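Local coordinates for DPS family protein (Vibrio cholerae O1 biovar El Tor, PDB 3IQ1), which probably stores iron by oxidising ferrous ions and holding the ferric product inside a twelve-subunit, ferritin-like shell, at the interface of chains A and B and the interface of chains A and C. Numbering follows the deposited sequence. Chains: chain A/B/C, DPS family protein.

Contact 1: the interface of chains A and B. Residues chain A 51, 55, 107, 153, 157; chain B 46-47, 49-51.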
ATOM      1  N   GLU A  51       2.104 -12.649  24.497  1.00  9.45           N
ATOM      2  CA  GLU A  51       2.670 -11.321  24.576  0.50  9.55           C
ATOM      3  C   GLU A  51       4.187 -11.355  24.530  1.00  9.32           C
ATOM      4  O   GLU A  51       4.789 -10.553  23.793  1.00  9.49           O
ATOM      5  CB  GLU A  51       2.192 -10.610  25.814  0.50 10.63           C
ATOM      6  CG  GLU A  51       2.611  -9.161  25.827  0.50 12.56           C
ATOM      7  CD  GLU A  51       2.053  -8.462  27.006  0.50 12.05           C
ATOM      8  OE1 GLU A  51       1.644  -9.159  27.961  0.50 16.07           O
ATOM      9  OE2 GLU A  51       2.009  -7.229  26.959  0.50 13.47           O
ATOM     10  N   LYS A  55       6.958 -10.124  21.929  1.00 10.87           N
ATOM     11  CA  LYS A  55       7.875  -9.083  22.395  1.00  9.68           C
ATOM     12  C   LYS A  55       9.347  -9.508  22.224  1.00  8.95           C
ATOM     13  O   LYS A  55      10.183  -8.722  21.774  1.00  8.64           O
ATOM     14  CB  LYS A  55       7.594  -8.722  23.840  1.00 10.49           C
ATOM     15  CG  LYS A  55       8.494  -7.654  24.430  1.00  9.66           C
ATOM     16  CD  LYS A  55       8.521  -6.351  23.676  1.00  9.78           C
ATOM     17  CE  LYS A  55       7.176  -5.703  23.691  1.00  9.92           C
ATOM     18  NZ  LYS A  55       7.142  -4.357  22.967  1.00 10.38           N
HETATM   19  N   MSE A 107      13.070 -11.772  30.993  1.00  6.32           N
HETATM   20  CA  MSE A 107      13.114 -10.297  30.998  1.00  5.49           C
HETATM   21  C   MSE A 107      14.259  -9.733  31.775  1.00  6.71           C
HETATM   22  O   MSE A 107      14.878  -8.785  31.337  1.00  6.50           O
HETATM   23  CB  MSE A 107      11.793  -9.720  31.460  1.00  6.11           C
HETATM   24  CG  MSE A 107      10.652 -10.081  30.485  1.00  7.98           C
HETATM   25 SE   MSE A 107      10.583  -8.899  28.944  0.85  8.16          SE
HETATM   26  CE  MSE A 107       9.960  -7.428  29.845  1.00  5.38           C
HETATM   27  N   MSE A 153      11.551   0.426  29.725  1.00  7.76           N
HETATM   28  CA  MSE A 153      10.353  -0.388  29.500  1.00  8.31           C
HETATM   29  C   MSE A 153      10.443  -1.794  30.135  1.00  8.57           C
HETATM   30  O   MSE A 153       9.499  -2.249  30.777  1.00  7.74           O
HETATM   31  CB  MSE A 153      10.069  -0.507  28.029  1.00  7.67           C
HETATM   32  CG  MSE A 153       9.805   0.806  27.370  1.00  7.88           C
HETATM   33 SE   MSE A 153       9.236   0.701  25.535  0.95 11.79          SE
HETATM   34  CE  MSE A 153       8.343   2.297  25.618  1.00 14.10           C
ATOM     35  N   TRP A 157       8.060  -3.255  33.297  1.00  7.60           N
ATOM     36  CA  TRP A 157       7.351  -4.522  33.276  1.00  7.59           C
ATOM     37  C   TRP A 157       7.681  -5.350  34.523  1.00  8.75           C
ATOM     38  O   TRP A 157       6.812  -6.022  35.088  1.00  9.96           O
ATOM     39  CB  TRP A 157       7.691  -5.298  31.983  1.00  7.71           C
ATOM     40  CG  TRP A 157       6.898  -6.540  31.754  1.00  6.97           C
ATOM     41  CD1 TRP A 157       5.818  -6.665  30.956  1.00  8.44           C
ATOM     42  CD2 TRP A 157       7.164  -7.842  32.275  1.00  9.12           C
ATOM     43  NE1 TRP A 157       5.385  -7.960  30.936  1.00  8.87           N
ATOM     44  CE2 TRP A 157       6.197  -8.710  31.731  1.00  8.36           C
ATOM     45  CE3 TRP A 157       8.144  -8.368  33.111  1.00 11.45           C
ATOM     46  CZ2 TRP A 157       6.136 -10.053  32.054  1.00 10.42           C
ATOM     47  CZ3 TRP A 157       8.083  -9.736  33.427  1.00 11.92           C
ATOM     48  CH2 TRP A 157       7.078 -10.552  32.882  1.00 13.12           C
TER
ATOM     49  N   GLY B  46       4.469  -2.475  35.968  1.00  7.31           N
ATOM     50  CA  GLY B  46       4.018  -3.818  36.205  1.00  8.42           C
ATOM     51  C   GLY B  46       3.831  -4.623  34.948  1.00  8.17           C
ATOM     52  O   GLY B  46       4.077  -4.129  33.845  1.00  6.23           O
ATOM     53  N   LYS B  47       3.371  -5.860  35.121  1.00  8.31           N
ATOM     54  CA  LYS B  47       3.339  -6.811  33.993  1.00  9.13           C
ATOM     55  C   LYS B  47       2.332  -6.442  32.954  1.00 10.07           C
ATOM     56  O   LYS B  47       2.356  -6.990  31.857  1.00 12.10           O
ATOM     57  CB  LYS B  47       3.077  -8.266  34.465  1.00 10.25           C
ATOM     58  CG  LYS B  47       4.208  -8.907  35.139  1.00 13.41           C
ATOM     59  CD  LYS B  47       4.012 -10.477  35.225  1.00 17.77           C
ATOM     60  CE  LYS B  47       5.197 -11.214  35.834  1.00 22.66           C
ATOM     61  NZ  LYS B  47       5.803 -10.550  37.030  1.00 25.96           N
ATOM     62  N   PHE B  49       2.470  -3.506  31.662  1.00  8.83           N
ATOM     63  CA  PHE B  49       3.099  -2.401  30.986  1.00  8.31           C
ATOM     64  C   PHE B  49       2.847  -2.336  29.462  1.00  9.75           C
ATOM     65  O   PHE B  49       2.403  -1.316  28.985  1.00 10.04           O
ATOM     66  CB  PHE B  49       4.589  -2.341  31.247  1.00  9.13           C
ATOM     67  CG  PHE B  49       5.228  -1.201  30.569  1.00  6.69           C
ATOM     68  CD1 PHE B  49       5.131   0.041  31.112  1.00  8.12           C
ATOM     69  CD2 PHE B  49       5.888  -1.359  29.375  1.00  6.99           C
ATOM     70  CE1 PHE B  49       5.709   1.145  30.490  1.00  9.92           C
ATOM     71  CE2 PHE B  49       6.411  -0.288  28.725  1.00  8.10           C
ATOM     72  CZ  PHE B  49       6.308   0.983  29.264  1.00  8.01           C
ATOM     73  N   PHE B  50       3.211  -3.360  28.717  1.00  9.87           N
ATOM     74  CA  PHE B  50       3.151  -3.250  27.248  1.00 10.34           C
ATOM     75  C   PHE B  50       1.721  -3.149  26.771  1.00 10.04           C
ATOM     76  O   PHE B  50       1.391  -2.330  25.898  1.00 10.25           O
ATOM     77  CB  PHE B  50       3.879  -4.427  26.572  1.00 11.52           C
ATOM     78  CG  PHE B  50       5.360  -4.428  26.834  1.00 12.23           C
ATOM     79  CD1 PHE B  50       6.140  -3.417  26.348  1.00  9.98           C
ATOM     80  CD2 PHE B  50       5.939  -5.441  27.582  1.00 14.76           C
ATOM     81  CE1 PHE B  50       7.519  -3.401  26.588  1.00 11.38           C
ATOM     82  CE2 PHE B  50       7.299  -5.438  27.832  1.00 15.19           C
ATOM     83  CZ  PHE B  50       8.066  -4.409  27.356  1.00 11.66           C
ATOM     84  N   GLU B  51       0.865  -3.968  27.350  1.00  9.45           N
ATOM     85  CA  GLU B  51      -0.505  -3.988  26.891  0.50  9.55           C
ATOM     86  C   GLU B  51      -1.217  -2.681  27.194  1.00  9.32           C
ATOM     87  O   GLU B  51      -1.911  -2.150  26.308  1.00  9.49           O
ATOM     88  CB  GLU B  51      -1.252  -5.150  27.489  0.50 10.63           C
ATOM     89  CG  GLU B  51      -2.624  -5.309  26.883  0.50 12.56           C
ATOM     90  CD  GLU B  51      -3.300  -6.510  27.420  0.50 12.05           C
ATOM     91  OE1 GLU B  51      -2.859  -7.007  28.480  0.50 16.07           O
ATOM     92  OE2 GLU B  51      -4.250  -6.958  26.769  0.50 13.47           O
TER
HETATM   93  O   HOH W   1       2.326  -6.030  29.262  1.00 16.85           O
HETATM   94  O   HOH W   2      -0.636  -7.947  29.772  1.00 18.18           O
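B:Phe50, at the start of helix 49-76 of chain B, enters a pocket formed by A:Lys55, A:Met107 and A:Trp157, a worked example of aromatic knob packing between subunits of a Dps cage. B:Gly46, B:Phe49 and B:Phe50 belong to the Dps signature, the conserved stretch joining the first two long helices. The two faces of the B:Phe50 ring have different cover. A:Lys55, its chain bent at chi2 and chi3 (56° and 64°), lays CE over the ring centre, 3.7 Å from the centroid, while B:Phe49 of the same chain backs the other face nearer the rim. The selenomethionine methyl CE of A:Met107 meets the ring edge in plane, 3.9 Å from B:Phe50 CE2. CD1 of the A:Trp157 indole approaches B:Phe50 CD2 at 3.6 Å, the two side chains running at about a right angle.

The indole is itself sandwiched. A:Met107 CE lies above one face, and the aliphatic part of B:Lys47 covers the opposite one, with CG 3.9 Å from the six-membered ring centroid and CE reaching the CH2 corner. Beside this, B:Phe49 CE2 touches A:Met153 CB at 3.7 Å.

Polar linkage runs through water. A:Glu51, extended with CG anti to its backbone N (chi1 -172°), places carboxylate OE2 2.6 Å from water 1, which also meets the carbonyl O of B:Lys47 and the backbone N of B:Glu51. Water 2 joins A:Glu51 OE1 to B:Glu51 OE1; these like-charged carboxylate oxygens stand 5.0 Å apart, and the water may ease their repulsion.

Contact 2: the interface of chains A and C. Residues chain A 39, 42-43, 97-99; chain C 75, 80-81, 83.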
ATOM      1  N   GLY A  39      16.087 -17.978  22.193  1.00  7.89           N
ATOM      2  CA  GLY A  39      15.673 -18.965  23.146  1.00  8.56           C
ATOM      3  C   GLY A  39      14.527 -18.499  24.040  1.00  8.84           C
ATOM      4  O   GLY A  39      13.601 -19.265  24.377  1.00  8.60           O
ATOM      5  N   TRP A  42      11.405 -18.807  21.940  1.00  6.88           N
ATOM      6  CA  TRP A  42      10.972 -20.205  21.749  1.00  7.89           C
ATOM      7  C   TRP A  42      10.419 -20.849  23.025  1.00  8.44           C
ATOM      8  O   TRP A  42       9.410 -21.564  22.953  1.00  8.73           O
ATOM      9  CB  TRP A  42      12.094 -21.062  21.222  1.00  9.06           C
ATOM     10  CG  TRP A  42      12.523 -20.722  19.839  1.00  6.62           C
ATOM     11  CD1 TRP A  42      11.754 -20.274  18.821  1.00  8.25           C
ATOM     12  CD2 TRP A  42      13.856 -20.803  19.331  1.00  5.61           C
ATOM     13  NE1 TRP A  42      12.511 -20.087  17.696  1.00  7.68           N
ATOM     14  CE2 TRP A  42      13.804 -20.417  17.983  1.00  6.79           C
ATOM     15  CE3 TRP A  42      15.083 -21.194  19.877  1.00 10.33           C
ATOM     16  CZ2 TRP A  42      14.927 -20.356  17.187  1.00 10.06           C
ATOM     17  CZ3 TRP A  42      16.232 -21.157  19.066  1.00  9.12           C
ATOM     18  CH2 TRP A  42      16.133 -20.717  17.735  1.00  8.59           C
ATOM     19  N   ASN A  43      11.065 -20.601  24.165  1.00  7.58           N
ATOM     20  CA  ASN A  43      10.835 -21.411  25.355  1.00  8.96           C
ATOM     21  C   ASN A  43       9.877 -20.877  26.409  1.00  8.17           C
ATOM     22  O   ASN A  43       9.606 -21.549  27.381  1.00  9.06           O
ATOM     23  CB  ASN A  43      12.164 -21.705  26.041  1.00  8.76           C
ATOM     24  CG  ASN A  43      13.133 -22.450  25.130  1.00  9.63           C
ATOM     25  OD1 ASN A  43      14.348 -22.197  25.147  1.00 13.04           O
ATOM     26  ND2 ASN A  43      12.624 -23.391  24.371  1.00  7.20           N
ATOM     27  N   HIS A  97      22.535 -18.285  27.891  1.00 10.65           N
ATOM     28  CA  HIS A  97      21.441 -18.478  28.838  1.00 10.43           C
ATOM     29  C   HIS A  97      20.445 -19.398  28.212  1.00 11.37           C
ATOM     30  O   HIS A  97      19.832 -19.050  27.210  1.00 12.64           O
ATOM     31  CB  HIS A  97      20.790 -17.142  29.142  1.00 10.93           C
ATOM     32  CG  HIS A  97      19.797 -17.176  30.267  1.00 11.27           C
ATOM     33  ND1 HIS A  97      19.018 -16.081  30.600  1.00 11.02           N
ATOM     34  CD2 HIS A  97      19.437 -18.172  31.112  1.00 13.84           C
ATOM     35  CE1 HIS A  97      18.252 -16.398  31.633  1.00 13.37           C
ATOM     36  NE2 HIS A  97      18.480 -17.656  31.962  1.00 12.50           N
ATOM     37  N   THR A  98      20.360 -20.616  28.744  1.00 10.35           N
ATOM     38  CA  THR A  98      19.475 -21.650  28.180  1.00  9.64           C
ATOM     39  C   THR A  98      18.385 -21.988  29.171  1.00  9.89           C
ATOM     40  O   THR A  98      18.563 -21.823  30.387  1.00  9.46           O
ATOM     41  CB  THR A  98      20.263 -22.866  27.758  1.00 10.69           C
ATOM     42  OG1 THR A  98      20.980 -23.382  28.891  1.00 10.87           O
ATOM     43  CG2 THR A  98      21.273 -22.523  26.618  1.00 10.61           C
ATOM     44  N   ASP A  99      17.289 -22.535  28.638  1.00 10.36           N
ATOM     45  CA  ASP A  99      16.177 -23.071  29.387  1.00 10.48           C
ATOM     46  C   ASP A  99      15.555 -22.050  30.329  1.00 11.25           C
ATOM     47  O   ASP A  99      15.111 -22.370  31.426  1.00 11.41           O
ATOM     48  CB  ASP A  99      16.606 -24.355  30.083  1.00 11.10           C
ATOM     49  CG  ASP A  99      17.084 -25.385  29.097  1.00 12.38           C
ATOM     50  OD1 ASP A  99      16.271 -25.841  28.279  1.00 13.96           O
ATOM     51  OD2 ASP A  99      18.271 -25.740  29.176  1.00 14.43           O
TER
ATOM     52  N   LEU C  75       9.392 -27.774  19.234  1.00  6.97           N
ATOM     53  CA  LEU C  75       8.504 -27.438  20.361  1.00  7.43           C
ATOM     54  C   LEU C  75       7.094 -28.079  20.237  1.00  7.19           C
ATOM     55  O   LEU C  75       6.496 -28.493  21.223  1.00  8.06           O
ATOM     56  CB  LEU C  75       8.354 -25.899  20.476  1.00  7.79           C
ATOM     57  CG  LEU C  75       9.584 -25.106  20.956  1.00 10.98           C
ATOM     58  CD1 LEU C  75       9.529 -23.664  20.474  1.00 10.79           C
ATOM     59  CD2 LEU C  75       9.686 -25.207  22.457  1.00  7.37           C
ATOM     60  N   ARG C  80      12.708 -30.160  23.250  1.00 11.54           N
ATOM     61  CA  ARG C  80      13.482 -28.980  23.547  1.00 11.18           C
ATOM     62  C   ARG C  80      14.346 -28.662  22.340  1.00 10.77           C
ATOM     63  O   ARG C  80      15.213 -29.450  22.019  1.00 12.87           O
ATOM     64  CB  ARG C  80      14.404 -29.323  24.712  1.00 11.50           C
ATOM     65  CG  ARG C  80      15.393 -28.257  25.127  1.00 12.68           C
ATOM     66  CD  ARG C  80      16.389 -28.787  26.120  1.00 11.12           C
ATOM     67  NE  ARG C  80      17.305 -27.749  26.589  1.00  8.33           N
ATOM     68  CZ  ARG C  80      18.429 -27.390  25.976  1.00  8.51           C
ATOM     69  NH1 ARG C  80      18.791 -27.921  24.815  1.00 11.14           N
ATOM     70  NH2 ARG C  80      19.166 -26.449  26.520  1.00 10.52           N
ATOM     71  N   PRO C  81      14.135 -27.508  21.711  1.00  9.49           N
ATOM     72  CA  PRO C  81      15.011 -27.106  20.624  1.00  9.66           C
ATOM     73  C   PRO C  81      16.366 -26.652  21.152  1.00  9.31           C
ATOM     74  O   PRO C  81      16.428 -25.879  22.101  1.00  9.38           O
ATOM     75  CB  PRO C  81      14.266 -25.949  19.987  1.00 10.54           C
ATOM     76  CG  PRO C  81      13.456 -25.365  21.124  1.00  9.28           C
ATOM     77  CD  PRO C  81      13.057 -26.542  21.944  1.00 10.79           C
ATOM     78  N   HIS C  83      19.344 -24.331  21.557  1.00  8.24           N
ATOM     79  CA  HIS C  83      19.303 -22.870  21.517  1.00  7.20           C
ATOM     80  C   HIS C  83      20.556 -22.202  22.071  1.00  8.33           C
ATOM     81  O   HIS C  83      20.520 -21.182  22.739  1.00  8.37           O
ATOM     82  CB  HIS C  83      18.001 -22.346  22.129  1.00  7.01           C
ATOM     83  CG  HIS C  83      17.762 -22.750  23.546  1.00  6.47           C
ATOM     84  ND1 HIS C  83      17.388 -24.036  23.890  1.00  7.41           N
ATOM     85  CD2 HIS C  83      17.850 -22.055  24.698  1.00  6.42           C
ATOM     86  CE1 HIS C  83      17.226 -24.096  25.200  1.00  9.61           C
ATOM     87  NE2 HIS C  83      17.488 -22.911  25.719  1.00  9.17           N
TER
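The two-fold interface of the Dps dimer, the type of interface at which this family builds its ferroxidase centres, brings the loop after helix 49-76 of chain C against chain A. There C:His83 inserts its imidazole between the end of helix 13-43 and the loop carrying A:Thr98 and A:Asp99. Its CG takes the crowded position between backbone N and carbonyl carbon (chi1 59°), turning the ring toward that loop. The imidazole is fixed at both nitrogens. The backbone N of A:Asp99 donates to NE2 at 3.0 Å, in the ring plane and nearly straight (167° at the hydrogen), while ND1 donates to the carbonyl O of C:Pro81 at 2.7 Å, nearly along the C=O axis. Such a pairing would suit a neutral ring with its proton on ND1, although protons are not seen.

A:Asn43 comes tip first onto one face of this ring, its amide OD1 3.3 Å above the plane and over the centre; the amide and ring planes are steeply inclined. On the A:Thr98 side, CA and the CB branch pack against NE2 and CD2.

C:Arg80 forms a side-on salt bridge with A:Asp99. NE gives a hydrogen bond to OD1 on its syn lone pair at 2.8 Å, and NH2 gives one to OD2 at 2.9 Å, so each carboxylate oxygen has its own nitrogen. The grip is twisted: carboxylate and guanidinium planes are 46° apart. C:His83 CE1 sits over the rim of one guanidinium face. A:Asp99 thus binds both chain C residues, C:His83 through its backbone N and C:Arg80 through its carboxylate.

Apolar contacts close the other flank. C:His83 CB meets the indole edge of A:Trp42 in plane, 3.7 Å from CZ3, and methyl CD1 of C:Leu75 packs on A:Trp42 CB at 3.7 Å.

About 21 Å separates the C-alpha centres of contact 1 and contact 2, which engage chain A with different neighbours. Helix 49-76 serves both: its early turns take part in contact 1 and its last turn, from chain C, in contact 2. The Dps signature does likewise, since A:Trp42 and A:Asn43 enter contact 2 while B:Gly46, B:Lys47 and B:Phe49 to B:Glu51 enter contact 1. Contact 2 forms the two-fold dimer; contact 1 is not exactly two-fold and brings equivalent glutamates together, which would suit a three-fold axis of the shell, and plausibly joins dimers into the deposited dodecamer.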